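Local coordinates for ABC transporter periplasmic substrate-binding protein (Desulfovibrio alaskensis, PDB 5MY5), which binds tungstate with high selectivity and probably hands it to an ABC transporter for uptake into the cell, at residues V27-T33 / V76-H82; G94-A98 / I227-H233; T100-Y104 / M249-Q255; V108-A113 / P209-E215; M176-I180 / T190-T196. The protein carries 2 engineered substitutions. All blocks are in the same frame, centred on the assembly; numbering follows the deposited sequence.

Contact 1. Residues V27-T33 / V76-H82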
# COMPACT_ATOMS: atom_id res chain seq x y z
N VAL A 27 11.90 17.13 17.31
CA VAL A 27 10.99 16.94 16.22
C VAL A 27 11.66 16.11 15.15
O VAL A 27 12.77 16.39 14.69
CB VAL A 27 10.62 18.27 15.60
CG1 VAL A 27 9.59 18.07 14.51
CG2 VAL A 27 9.99 19.21 16.68
N LEU A 28 10.96 15.06 14.75
CA LEU A 28 11.40 14.17 13.70
C LEU A 28 10.52 14.44 12.50
O LEU A 28 9.29 14.36 12.58
CB LEU A 28 11.23 12.71 14.19
CG LEU A 28 11.51 11.57 13.13
CD1 LEU A 28 12.91 11.56 12.55
CD2 LEU A 28 11.18 10.24 13.76
N MET A 29 11.17 14.64 11.35
CA MET A 29 10.45 14.95 10.11
C MET A 29 10.48 13.77 9.16
O MET A 29 11.53 13.27 8.85
CB MET A 29 11.12 16.10 9.35
CG MET A 29 11.26 17.43 10.07
SD MET A 29 9.75 18.03 10.86
CE MET A 29 8.88 18.56 9.43
N MET A 30 9.31 13.43 8.68
CA MET A 30 9.12 12.20 7.88
C MET A 30 8.47 12.57 6.56
O MET A 30 7.63 13.38 6.51
CB MET A 30 8.22 11.22 8.60
CG MET A 30 7.62 10.11 7.78
SD MET A 30 6.51 9.01 8.70
CE MET A 30 7.68 8.18 9.68
N ALA A 31 8.88 11.83 5.54
CA ALA A 31 8.15 11.79 4.33
C ALA A 31 7.54 10.45 4.17
O ALA A 31 8.20 9.41 4.33
CB ALA A 31 9.05 12.06 3.14
N THR A 32 6.25 10.45 3.83
CA THR A 32 5.51 9.20 3.54
C THR A 32 4.52 9.38 2.38
O THR A 32 4.62 10.41 1.72
CB THR A 32 4.82 8.78 4.83
OG1 THR A 32 4.28 7.44 4.74
CG2 THR A 32 3.65 9.68 5.24
N THR A 33 3.68 8.41 2.15
CA THR A 33 2.84 8.45 0.95
C THR A 33 1.42 8.84 1.24
O THR A 33 0.94 8.64 2.36
CB THR A 33 2.85 7.12 0.25
OG1 THR A 33 2.16 6.10 0.99
CG2 THR A 33 4.31 6.64 0.03
N VAL A 76 13.88 15.88 4.98
CA VAL A 76 13.35 15.02 6.03
C VAL A 76 14.42 14.10 6.59
O VAL A 76 15.48 13.86 6.00
CB VAL A 76 12.13 14.19 5.52
CG1 VAL A 76 10.97 15.04 5.09
CG2 VAL A 76 12.54 13.19 4.43
N ASP A 77 14.16 13.58 7.79
CA ASP A 77 15.02 12.69 8.47
C ASP A 77 14.82 11.18 8.19
O ASP A 77 15.69 10.35 8.43
CB ASP A 77 14.82 12.89 9.98
CG ASP A 77 14.99 14.36 10.39
OD1 ASP A 77 16.09 14.94 10.11
OD2 ASP A 77 14.06 14.96 10.98
N ILE A 78 13.61 10.85 7.75
CA ILE A 78 13.21 9.42 7.58
C ILE A 78 12.10 9.32 6.56
O ILE A 78 11.29 10.21 6.41
CB ILE A 78 12.76 8.86 8.97
CG1 ILE A 78 12.67 7.37 8.90
CG2 ILE A 78 11.51 9.54 9.45
CD1 ILE A 78 12.47 6.75 10.28
N LEU A 79 12.10 8.19 5.89
CA LEU A 79 11.06 7.83 4.96
C LEU A 79 10.25 6.67 5.60
O LEU A 79 10.81 5.75 6.16
CB LEU A 79 11.65 7.29 3.63
CG LEU A 79 12.54 8.20 2.86
CD1 LEU A 79 12.86 7.60 1.48
CD2 LEU A 79 12.07 9.61 2.75
N LEU A 80 8.97 6.70 5.28
CA LEU A 80 8.11 5.47 5.55
C LEU A 80 7.38 5.27 4.25
O LEU A 80 6.45 5.97 3.91
CB LEU A 80 7.13 5.74 6.73
CG LEU A 80 6.22 4.55 7.05
CD1 LEU A 80 6.98 3.31 7.49
CD2 LEU A 80 5.21 5.06 8.14
N VAL A 81 7.78 4.22 3.53
CA VAL A 81 7.28 4.04 2.15
C VAL A 81 7.06 2.56 1.88
O VAL A 81 7.26 1.73 2.78
CB VAL A 81 8.21 4.66 1.08
CG1 VAL A 81 8.19 6.20 1.19
CG2 VAL A 81 9.59 4.16 1.29
N HIS A 82 6.56 2.28 0.67
CA HIS A 82 6.14 0.91 0.35
C HIS A 82 6.38 0.60 -1.11
O HIS A 82 5.43 0.33 -1.87
CB HIS A 82 4.67 0.69 0.75
CG HIS A 82 3.77 1.80 0.33
ND1 HIS A 82 3.08 1.78 -0.84
CD2 HIS A 82 3.46 2.99 0.93
CE1 HIS A 82 2.37 2.90 -0.97
NE2 HIS A 82 2.59 3.66 0.10
O HOH W 1 13.85 17.24 12.38
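Two parallel strands of the N-terminal lobe's sheet meet here, with M30 beside I78 and A31 beside L79. A31 sits at the centre of the ladder. Its N donates to I78 O (3.0 Å, 162° at the hydrogen), and its O accepts from L80 N (3.0 Å). Before the regular pairing starts, D77 answers M29 twice. D77 N binds M29 O (2.9 Å), and D77 OD2 takes M29 N through its anti lone pair (2.9 Å). A water also donates to D77 OD2 and to V27 O. K238 N binds the other carboxylate oxygen, OD1.

M30 has CG anti to the backbone N (chi1 164°). This lays SD and CE against L80 CB, and F245 of helix 239-250 covers M30 and I78. On the other face, A31 CB meets V76 CG2 and L79 CD2. T32 OG1 donates to L80 O (2.7 Å).

Beyond it, T33 OG1 meets H82 NE2 in the plane of the imidazole ring (2.6 Å); either atom could be the donor. T33 is also the N-cap residue of helix 34-39. With strand 56-62 on the far side of 27-33, the strand order is that of a type II periplasmic binding protein lobe.

Contact 2. Residues G94-A98 / I227-H233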
# COMPACT_ATOMS: atom_id res chain seq x y z
N GLY A 94 23.12 6.03 -1.58
CA GLY A 94 23.72 6.59 -0.39
C GLY A 94 22.80 7.61 0.25
O GLY A 94 23.21 8.30 1.15
N PHE A 95 21.55 7.68 -0.26
CA PHE A 95 20.62 8.70 0.30
C PHE A 95 19.95 8.22 1.62
O PHE A 95 19.62 9.03 2.41
CB PHE A 95 19.53 9.04 -0.67
CG PHE A 95 19.98 9.52 -2.05
CD1 PHE A 95 21.16 10.19 -2.20
CD2 PHE A 95 19.16 9.29 -3.17
CE1 PHE A 95 21.56 10.65 -3.48
CE2 PHE A 95 19.56 9.71 -4.46
CZ PHE A 95 20.78 10.37 -4.57
N GLY A 96 19.91 6.92 1.79
CA GLY A 96 19.39 6.24 3.03
C GLY A 96 20.36 5.27 3.57
O GLY A 96 21.23 4.80 2.84
N THR A 97 20.28 4.92 4.87
CA THR A 97 21.21 4.04 5.47
C THR A 97 20.81 2.60 5.20
O THR A 97 21.60 1.73 4.76
CB THR A 97 21.24 4.30 6.99
OG1 THR A 97 19.92 4.07 7.52
CG2 THR A 97 21.57 5.83 7.22
N ALA A 98 19.52 2.26 5.39
CA ALA A 98 19.05 0.90 5.22
C ALA A 98 17.52 0.86 5.37
O ALA A 98 16.91 1.78 5.97
CB ALA A 98 19.67 -0.05 6.20
N ILE A 227 13.16 4.04 6.38
CA ILE A 227 14.56 4.27 5.93
C ILE A 227 15.02 5.60 6.46
O ILE A 227 14.61 6.67 6.00
CB ILE A 227 14.59 4.36 4.37
CG1 ILE A 227 13.99 3.11 3.74
CG2 ILE A 227 16.04 4.48 3.94
CD1 ILE A 227 13.67 3.23 2.23
N PRO A 228 15.95 5.57 7.44
CA PRO A 228 16.63 6.78 7.89
C PRO A 228 17.41 7.43 6.72
O PRO A 228 18.10 6.68 6.01
CB PRO A 228 17.56 6.29 9.00
CG PRO A 228 16.88 5.06 9.54
CD PRO A 228 16.32 4.41 8.24
N VAL A 229 17.31 8.71 6.62
CA VAL A 229 18.13 9.47 5.61
C VAL A 229 19.57 9.41 6.14
O VAL A 229 19.84 9.48 7.29
CB VAL A 229 17.57 10.85 5.45
CG1 VAL A 229 18.50 11.78 4.60
CG2 VAL A 229 16.22 10.82 4.79
N ASN A 230 20.52 9.22 5.22
CA ASN A 230 21.93 8.95 5.56
C ASN A 230 22.68 10.23 5.86
O ASN A 230 22.70 11.13 5.05
CB ASN A 230 22.57 8.23 4.38
CG ASN A 230 23.87 7.61 4.76
OD1 ASN A 230 24.59 8.10 5.60
ND2 ASN A 230 24.19 6.50 4.10
N PRO A 231 23.26 10.35 7.06
CA PRO A 231 24.02 11.56 7.45
C PRO A 231 25.25 11.86 6.56
O PRO A 231 25.69 13.01 6.45
CB PRO A 231 24.46 11.25 8.91
CG PRO A 231 23.71 10.09 9.31
CD PRO A 231 23.17 9.37 8.16
N ALA A 232 25.70 10.87 5.85
CA ALA A 232 26.76 11.09 4.84
C ALA A 232 26.29 11.88 3.67
O ALA A 232 27.09 12.57 3.02
CB ALA A 232 27.30 9.77 4.40
N HIS A 233 24.99 11.80 3.37
CA HIS A 233 24.39 12.63 2.30
C HIS A 233 23.80 13.92 2.86
O HIS A 233 23.86 14.99 2.20
CB HIS A 233 23.30 11.80 1.58
CG HIS A 233 22.68 12.48 0.40
ND1 HIS A 233 23.39 12.76 -0.75
CD2 HIS A 233 21.45 13.01 0.23
CE1 HIS A 233 22.59 13.37 -1.61
NE2 HIS A 233 21.40 13.55 -1.03
O HOH W 2 23.68 4.17 1.86
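One face of the H233 imidazole is covered by F95. CD1 of F95 lies 3.5 Å above the plane, over the ring centre. The rings meet obliquely, inclined at 48°, with centroids 4.6 Å apart. NE2 of H233 is hydrogen-bonded to E72 O. H233 CG is anti to the backbone N (chi1 -175°), which carries the ring out to the phenyl group.

The backbones join in a single bridge between G96 and V229. It links the loop after helix 84-92 to the end of strand 221-228 in the N-terminal lobe. Beyond H233 the chain continues to C234, which is disulfide-bonded to C74. G94 closes helix 84-92 in a Schellman motif, and its positive phi suits a residue without a side chain. N230 N then donates to F95 O (3.0 Å, 170° at the hydrogen), approaching from above the carbonyl plane. T97 N donates to P228 O (3.0 Å). G96 CA lies 3.9 Å from I227 CG2, which fills the side where a side chain would stand.

T97 crosses P228 at about a right angle. Its OG1 lies over the proline ring carbons, while its CG2 reaches N230 CA. N230 folds its own chain into an Asx turn, with OD1 accepting from A232 N (3.0 Å). The other branch of the N230 amide, ND2, makes a weak bond to a water, and this water donates to G96 O (2.7 Å).

Contact 3. Residues T100-Y104 / M249-Q255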
# COMPACT_ATOMS: atom_id res chain seq x y z
N THR A 100 14.30 -0.96 6.91
CA THR A 100 13.78 -1.86 7.94
C THR A 100 12.33 -2.15 7.64
O THR A 100 11.48 -1.27 7.75
CB THR A 100 13.96 -1.25 9.38
OG1 THR A 100 15.36 -1.05 9.62
CG2 THR A 100 13.45 -2.13 10.41
N GLN A 101 12.03 -3.40 7.39
CA GLN A 101 10.65 -3.79 7.15
C GLN A 101 9.88 -3.80 8.43
O GLN A 101 10.40 -4.23 9.49
CB GLN A 101 10.60 -5.16 6.47
CG GLN A 101 10.87 -5.07 4.96
CD GLN A 101 12.34 -4.89 4.61
OE1 GLN A 101 13.17 -5.77 4.91
NE2 GLN A 101 12.68 -3.80 3.94
N LEU A 102 8.66 -3.35 8.39
CA LEU A 102 7.81 -3.07 9.60
C LEU A 102 6.44 -3.74 9.59
O LEU A 102 6.03 -4.44 10.57
CB LEU A 102 7.74 -1.59 9.94
CG LEU A 102 9.03 -0.92 10.30
CD1 LEU A 102 8.86 0.60 10.36
CD2 LEU A 102 9.52 -1.46 11.69
N MET A 103 5.69 -3.66 8.50
CA MET A 103 4.39 -4.22 8.33
C MET A 103 3.99 -4.20 6.86
O MET A 103 4.65 -3.56 6.09
CB MET A 103 3.32 -3.46 9.07
CG MET A 103 3.07 -2.06 8.70
SD MET A 103 4.26 -0.77 9.09
CE MET A 103 3.32 0.62 8.61
N TYR A 104 2.94 -4.92 6.55
CA TYR A 104 2.35 -4.77 5.21
C TYR A 104 0.85 -4.58 5.28
O TYR A 104 0.22 -5.18 6.15
CB TYR A 104 2.68 -5.94 4.30
CG TYR A 104 2.28 -7.36 4.81
CD1 TYR A 104 1.08 -7.92 4.43
CD2 TYR A 104 3.14 -8.15 5.57
CE1 TYR A 104 0.69 -9.19 4.83
CE2 TYR A 104 2.79 -9.46 5.89
CZ TYR A 104 1.54 -9.94 5.54
OH TYR A 104 1.09 -11.17 5.90
N MET A 249 9.03 1.38 16.24
CA MET A 249 8.04 0.75 15.40
C MET A 249 8.31 -0.75 15.36
O MET A 249 7.36 -1.52 15.12
CB MET A 249 8.19 1.20 13.92
CG MET A 249 7.68 2.58 13.72
SD MET A 249 5.86 2.69 13.73
CE MET A 249 5.53 2.07 12.03
N ALA A 250 9.59 -1.17 15.50
CA ALA A 250 9.95 -2.62 15.39
C ALA A 250 9.77 -3.35 16.75
O ALA A 250 9.91 -4.57 16.81
CB ALA A 250 11.39 -2.78 14.95
N SER A 251 9.46 -2.61 17.80
CA SER A 251 9.35 -3.21 19.16
C SER A 251 8.16 -4.12 19.16
O SER A 251 7.14 -3.87 18.50
CB SER A 251 9.17 -2.08 20.19
OG SER A 251 7.95 -1.43 20.17
N PRO A 252 8.22 -5.21 19.92
CA PRO A 252 6.99 -6.01 20.04
C PRO A 252 5.70 -5.29 20.38
O PRO A 252 4.62 -5.63 19.87
CB PRO A 252 7.36 -6.98 21.19
CG PRO A 252 8.85 -7.14 21.05
CD PRO A 252 9.39 -5.80 20.59
N ALA A 253 5.73 -4.32 21.29
CA ALA A 253 4.51 -3.67 21.73
C ALA A 253 3.95 -2.84 20.55
O ALA A 253 2.77 -2.82 20.36
CB ALA A 253 4.74 -2.77 22.96
N THR A 254 4.82 -2.11 19.80
CA THR A 254 4.26 -1.30 18.71
C THR A 254 3.84 -2.20 17.54
O THR A 254 2.85 -1.93 16.92
CB THR A 254 5.24 -0.22 18.24
OG1 THR A 254 5.63 0.61 19.39
CG2 THR A 254 4.64 0.66 17.17
N GLN A 255 4.56 -3.28 17.27
CA GLN A 255 4.10 -4.32 16.33
C GLN A 255 2.69 -4.79 16.64
O GLN A 255 1.82 -4.84 15.79
CB GLN A 255 5.11 -5.42 16.24
CG GLN A 255 6.46 -5.02 15.62
CD GLN A 255 6.39 -5.02 14.14
OE1 GLN A 255 6.31 -6.11 13.56
NE2 GLN A 255 6.44 -3.81 13.50
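Q255 NE2 is held by two carbonyl oxygens, L102 O on the strand and M249 O at the end of the preceding helix. Both bonds are 3.0 Å from NE2 and nearly straight, at 157° and 158° at the hydrogen. Both oxygens lie close to the amide plane, so the pair fixes the rotation of the amide. Q255 OE1 is used as well, accepting from A273 N. The Q255 chain is bent at chi2 (-81°), which turns the amide back toward the strand. It joins a strand, a helix end and the C-terminal tail.

The rest is apolar. L102 and M249 cross at about a right angle, and both methyls of L102 straddle M249 CB, with CD1 and CD2 each at 3.7 Å. CD2 also meets A250 CB (4.0 Å). M249 is bent at chi2 and chi3, and its CE comes back over L102 CD1 (4.0 Å). M103 SD lies 4.3 Å from M249 CE.

S251 separates the two helices. It is the N-cap of helix 252-260, with OG accepting from T254 N (3.2 Å). The arrangement is a helix-to-helix turn packed against an interior sheet strand, part of the three-layer alpha/beta build of a periplasmic binding protein lobe.

Contact 4. Residues V108-A113 / P209-E215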
# COMPACT_ATOMS: atom_id res chain seq x y z
N VAL A 108 -6.47 -6.77 -2.88
CA VAL A 108 -7.47 -7.87 -3.12
C VAL A 108 -8.08 -7.73 -4.49
O VAL A 108 -8.15 -6.62 -5.06
CB VAL A 108 -8.52 -7.91 -2.00
CG1 VAL A 108 -7.88 -8.19 -0.59
CG2 VAL A 108 -9.29 -6.71 -1.97
N ILE A 109 -8.55 -8.85 -5.05
CA ILE A 109 -9.40 -8.77 -6.26
C ILE A 109 -10.84 -8.96 -5.84
O ILE A 109 -11.13 -9.93 -5.10
CB ILE A 109 -8.93 -9.79 -7.30
CG1 ILE A 109 -7.44 -9.47 -7.66
CG2 ILE A 109 -9.88 -9.75 -8.47
CD1 ILE A 109 -6.85 -10.57 -8.43
N ILE A 110 -11.70 -8.10 -6.31
CA ILE A 110 -13.14 -8.09 -5.97
C ILE A 110 -13.91 -8.29 -7.24
O ILE A 110 -13.41 -8.08 -8.36
CB ILE A 110 -13.57 -6.87 -5.19
CG1 ILE A 110 -13.59 -5.62 -6.08
CG2 ILE A 110 -12.67 -6.71 -4.01
CD1 ILE A 110 -13.99 -4.34 -5.44
N GLY A 111 -15.15 -8.76 -7.08
CA GLY A 111 -16.03 -8.96 -8.23
C GLY A 111 -17.44 -9.23 -7.75
O GLY A 111 -17.67 -9.32 -6.50
N PRO A 112 -18.40 -9.42 -8.70
CA PRO A 112 -19.72 -9.74 -8.28
C PRO A 112 -19.79 -10.96 -7.38
O PRO A 112 -19.07 -11.95 -7.55
CB PRO A 112 -20.50 -9.90 -9.61
CG PRO A 112 -19.69 -9.19 -10.60
CD PRO A 112 -18.29 -9.38 -10.16
N ALA A 113 -20.71 -10.89 -6.41
CA ALA A 113 -20.92 -12.05 -5.52
C ALA A 113 -21.17 -13.35 -6.30
O ALA A 113 -20.70 -14.39 -5.91
CB ALA A 113 -22.10 -11.80 -4.54
N PRO A 209 -22.36 -4.94 -3.86
CA PRO A 209 -22.46 -5.99 -4.83
C PRO A 209 -21.21 -6.70 -5.21
O PRO A 209 -21.27 -7.79 -5.71
CB PRO A 209 -23.03 -5.28 -6.06
CG PRO A 209 -22.62 -3.83 -5.90
CD PRO A 209 -22.68 -3.63 -4.40
N LEU A 210 -20.05 -6.08 -4.94
CA LEU A 210 -18.75 -6.65 -5.20
C LEU A 210 -18.18 -7.11 -3.88
O LEU A 210 -18.25 -6.39 -2.90
CB LEU A 210 -17.81 -5.59 -5.79
CG LEU A 210 -18.24 -4.93 -7.08
CD1 LEU A 210 -17.27 -3.82 -7.39
CD2 LEU A 210 -18.43 -5.97 -8.22
N LYS A 211 -17.72 -8.32 -3.90
CA LYS A 211 -17.17 -9.05 -2.71
C LYS A 211 -15.70 -9.32 -2.93
O LYS A 211 -15.22 -9.39 -4.10
CB LYS A 211 -17.98 -10.35 -2.54
CG LYS A 211 -19.48 -10.13 -2.54
CD LYS A 211 -19.95 -9.31 -1.36
CE LYS A 211 -21.49 -9.25 -1.30
NZ LYS A 211 -22.05 -8.28 -0.29
N ILE A 212 -14.92 -9.55 -1.88
CA ILE A 212 -13.58 -9.97 -2.00
C ILE A 212 -13.56 -11.42 -2.46
O ILE A 212 -14.17 -12.28 -1.80
CB ILE A 212 -12.72 -9.84 -0.71
CG1 ILE A 212 -12.64 -8.34 -0.29
CG2 ILE A 212 -11.39 -10.53 -0.88
CD1 ILE A 212 -12.01 -8.21 1.09
N LEU A 213 -12.94 -11.66 -3.59
CA LEU A 213 -12.87 -12.99 -4.20
C LEU A 213 -11.51 -13.59 -4.25
O LEU A 213 -11.38 -14.80 -4.26
CB LEU A 213 -13.55 -12.93 -5.57
CG LEU A 213 -14.99 -12.56 -5.70
CD1 LEU A 213 -15.52 -12.35 -7.11
CD2 LEU A 213 -15.82 -13.67 -4.97
N VAL A 214 -10.43 -12.79 -4.26
CA VAL A 214 -9.12 -13.33 -4.24
C VAL A 214 -8.31 -12.49 -3.22
O VAL A 214 -8.31 -11.29 -3.38
CB VAL A 214 -8.46 -13.20 -5.64
CG1 VAL A 214 -7.06 -13.72 -5.66
CG2 VAL A 214 -9.35 -13.84 -6.72
N GLU A 215 -7.64 -13.15 -2.26
CA GLU A 215 -6.89 -12.46 -1.17
C GLU A 215 -5.93 -13.43 -0.57
O GLU A 215 -6.12 -14.66 -0.71
CB GLU A 215 -7.88 -11.87 -0.12
CG GLU A 215 -8.59 -12.94 0.76
CD GLU A 215 -9.51 -12.35 1.81
OE1 GLU A 215 -9.26 -11.26 2.35
OE2 GLU A 215 -10.55 -12.98 2.12
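L213 has CG anti to its carbonyl carbon (chi1 -61°), which swings CD1 across to G111 CA (3.6 Å). I110 holds CG1 between its N and carbonyl carbon (chi1 72°), with the chain extended beyond. The I110 and L210 side chains cross at about a right angle, CD1 to CD1 3.9 Å. On the other face, I109 and V214 lie side by side and point the same way, CB to CB 3.8 Å.

The strands are antiparallel. I109 N donates to V214 O. I109 O is gripped by two donors, L213 N (2.9 Å), in the carbonyl plane, and V214 N (3.1 Å), tilted slightly from it. Two residues thus face one, a classic beta bulge, and the pairing shifts by one between I109 and I110. The bulge lies in the second lobe, formed by the middle of the chain, where strand 210-214 flanks strand 100-112, with strand 189-193 on the other side of it. Past the bulge, G111 and K211 form a hydrogen-bonded pair, with K211 N reaching G111 O at 2.8 Å. G111 has no side chain, so L213 CD1 can settle against its backbone. A113 N closes the end with a longer bond to P209 O (3.2 Å).

L210 CD2 packs alongside P112 CD. The aliphatic part of K211 also packs there, with CG against A113 CB (3.7 Å), and its NZ turns to P208 O and N207 OD1. At the other end, V108 CG1 touches E215 CB, and E215 OE1 forms a salt bridge with R194.

Contact 5. Residues M176-I180 / T190-T196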
# COMPACT_ATOMS: atom_id res chain seq x y z
N MET A 176 -9.36 5.18 -7.06
CA MET A 176 -9.78 3.85 -6.62
C MET A 176 -11.28 3.72 -6.45
O MET A 176 -11.91 2.73 -6.96
CB MET A 176 -9.05 3.37 -5.38
CG MET A 176 -9.10 1.91 -5.13
SD MET A 176 -8.13 0.94 -6.28
CE MET A 176 -9.45 0.36 -7.36
N LEU A 177 -11.93 4.65 -5.74
CA LEU A 177 -13.36 4.53 -5.56
C LEU A 177 -14.14 4.59 -6.85
O LEU A 177 -15.05 3.76 -7.12
CB LEU A 177 -13.85 5.64 -4.58
CG LEU A 177 -13.60 5.36 -3.11
CD1 LEU A 177 -13.98 6.62 -2.32
CD2 LEU A 177 -14.43 4.14 -2.63
N ARG A 178 -13.76 5.45 -7.75
CA ARG A 178 -14.41 5.54 -9.04
C ARG A 178 -14.26 4.19 -9.82
O ARG A 178 -15.18 3.75 -10.52
CB ARG A 178 -13.86 6.64 -9.87
CG ARG A 178 -14.28 8.07 -9.42
CD ARG A 178 -15.77 8.30 -9.62
NE ARG A 178 -16.02 9.73 -9.49
CZ ARG A 178 -17.19 10.38 -9.64
NH1 ARG A 178 -18.31 9.71 -9.82
NH2 ARG A 178 -17.21 11.70 -9.54
N THR A 179 -13.11 3.62 -9.73
CA THR A 179 -12.81 2.41 -10.51
C THR A 179 -13.62 1.29 -9.94
O THR A 179 -14.13 0.45 -10.70
CB THR A 179 -11.30 2.19 -10.44
OG1 THR A 179 -10.62 3.25 -11.13
CG2 THR A 179 -10.85 0.85 -11.00
N ILE A 180 -13.74 1.22 -8.61
CA ILE A 180 -14.62 0.23 -7.99
C ILE A 180 -16.01 0.38 -8.51
O ILE A 180 -16.69 -0.62 -8.84
CB ILE A 180 -14.57 0.36 -6.48
CG1 ILE A 180 -13.29 -0.23 -5.95
CG2 ILE A 180 -15.77 -0.40 -5.85
CD1 ILE A 180 -13.07 0.00 -4.43
N THR A 190 -12.05 -6.24 -10.27
CA THR A 190 -11.04 -5.15 -10.19
C THR A 190 -10.10 -5.51 -9.02
O THR A 190 -10.48 -6.17 -8.05
CB THR A 190 -11.68 -3.78 -10.09
OG1 THR A 190 -10.65 -2.79 -10.29
CG2 THR A 190 -12.29 -3.50 -8.78
N MET A 191 -8.88 -5.00 -9.09
CA MET A 191 -7.93 -5.08 -7.98
C MET A 191 -8.01 -3.72 -7.23
O MET A 191 -7.93 -2.64 -7.86
CB MET A 191 -6.50 -5.35 -8.44
CG MET A 191 -5.52 -5.59 -7.33
SD MET A 191 -3.83 -5.13 -7.67
CE MET A 191 -3.99 -3.34 -7.54
N THR A 192 -8.10 -3.84 -5.89
CA THR A 192 -8.14 -2.65 -4.99
C THR A 192 -7.31 -2.85 -3.81
O THR A 192 -7.02 -3.95 -3.42
CB THR A 192 -9.57 -2.35 -4.58
OG1 THR A 192 -9.65 -1.16 -3.77
CG2 THR A 192 -10.21 -3.46 -3.86
N ASP A 193 -6.82 -1.72 -3.22
CA ASP A 193 -6.24 -1.89 -1.87
C ASP A 193 -7.46 -2.27 -0.95
O ASP A 193 -8.56 -1.83 -1.18
CB ASP A 193 -5.58 -0.57 -1.38
CG ASP A 193 -6.55 0.55 -1.38
OD1 ASP A 193 -7.10 1.02 -2.41
OD2 ASP A 193 -6.85 0.98 -0.26
N ARG A 194 -7.10 -3.03 0.10
CA ARG A 194 -8.13 -3.44 1.09
C ARG A 194 -8.75 -2.28 1.78
O ARG A 194 -9.98 -2.30 1.99
CB ARG A 194 -7.58 -4.38 2.10
CG ARG A 194 -8.67 -5.02 3.02
CD ARG A 194 -7.99 -5.95 4.02
NE ARG A 194 -7.35 -7.14 3.45
CZ ARG A 194 -7.99 -8.28 3.20
NH1 ARG A 194 -9.29 -8.42 3.41
NH2 ARG A 194 -7.29 -9.31 2.70
N GLY A 195 -7.99 -1.26 2.12
CA GLY A 195 -8.53 -0.10 2.84
C GLY A 195 -9.69 0.54 2.10
O GLY A 195 -10.76 0.80 2.62
N THR A 196 -9.50 0.82 0.79
CA THR A 196 -10.55 1.43 0.00
C THR A 196 -11.76 0.45 -0.10
O THR A 196 -12.88 0.95 -0.03
CB THR A 196 -10.07 1.81 -1.41
OG1 THR A 196 -8.92 2.71 -1.32
CG2 THR A 196 -11.12 2.51 -2.14
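M176 makes the main van der Waals contacts, against M191, T192, D193 and T196. Its CG is anti to the backbone N (chi1 -162°) and the chain bends at chi2 and chi3, so it curls over the strand end. CG lies 3.4 Å from T192 OG1 and 3.5 Å from D193 OD1. CE reaches M191 O (3.4 Å). T196 CG2 fits between three side chains of the helix: M176 CG, L177 CD2 (3.7 Å) and I180 CD1 (3.9 Å). I180 also crosses T192 at about a right angle, its CD1 touching OG1. T179 CG2 touches T190 OG1, which is hydrogen-bonded to V139 O.

The polar bonds that shape this end, around D193, lie within 190-196. D193 is the N-cap of helix 194-203. Its OD2 accepts from T196 N (2.9 Å), met from above the carboxylate plane. Its OD1 accepts from T196 OG1 through the syn lone pair (2.7 Å). T192 OG1 donates to D193 O.

Helix 176-186 leads through a short connection into strand 189-193 and packs roughly antiparallel against it. T190 and T192 pair with I110 and V108 of strand 100-112. M191 rests on helix 146-155, while Y200 of helix 194-203 touches L177 and I180.

In the fold
Contacts 1, 2 and 3 belong to one lobe, contacts 4 and 5 to the other. Strand 100-112 runs through both: contact 3 uses its start and contact 4 its end, with centres about 29 Å apart. Contacts 1 and 2 share a sheet, as L79 O and I227 N are 2.9 Å apart, probably hydrogen-bonded. Contacts 4 and 5 touch where L210 CD1 packs 3.6 Å from I180 O. Contacts 1 and 5 have centres about 25 Å apart, with nearest atoms about 9 Å. No tungstate is present. As in related binding proteins, the oxyanion probably binds in the cleft between the lobes.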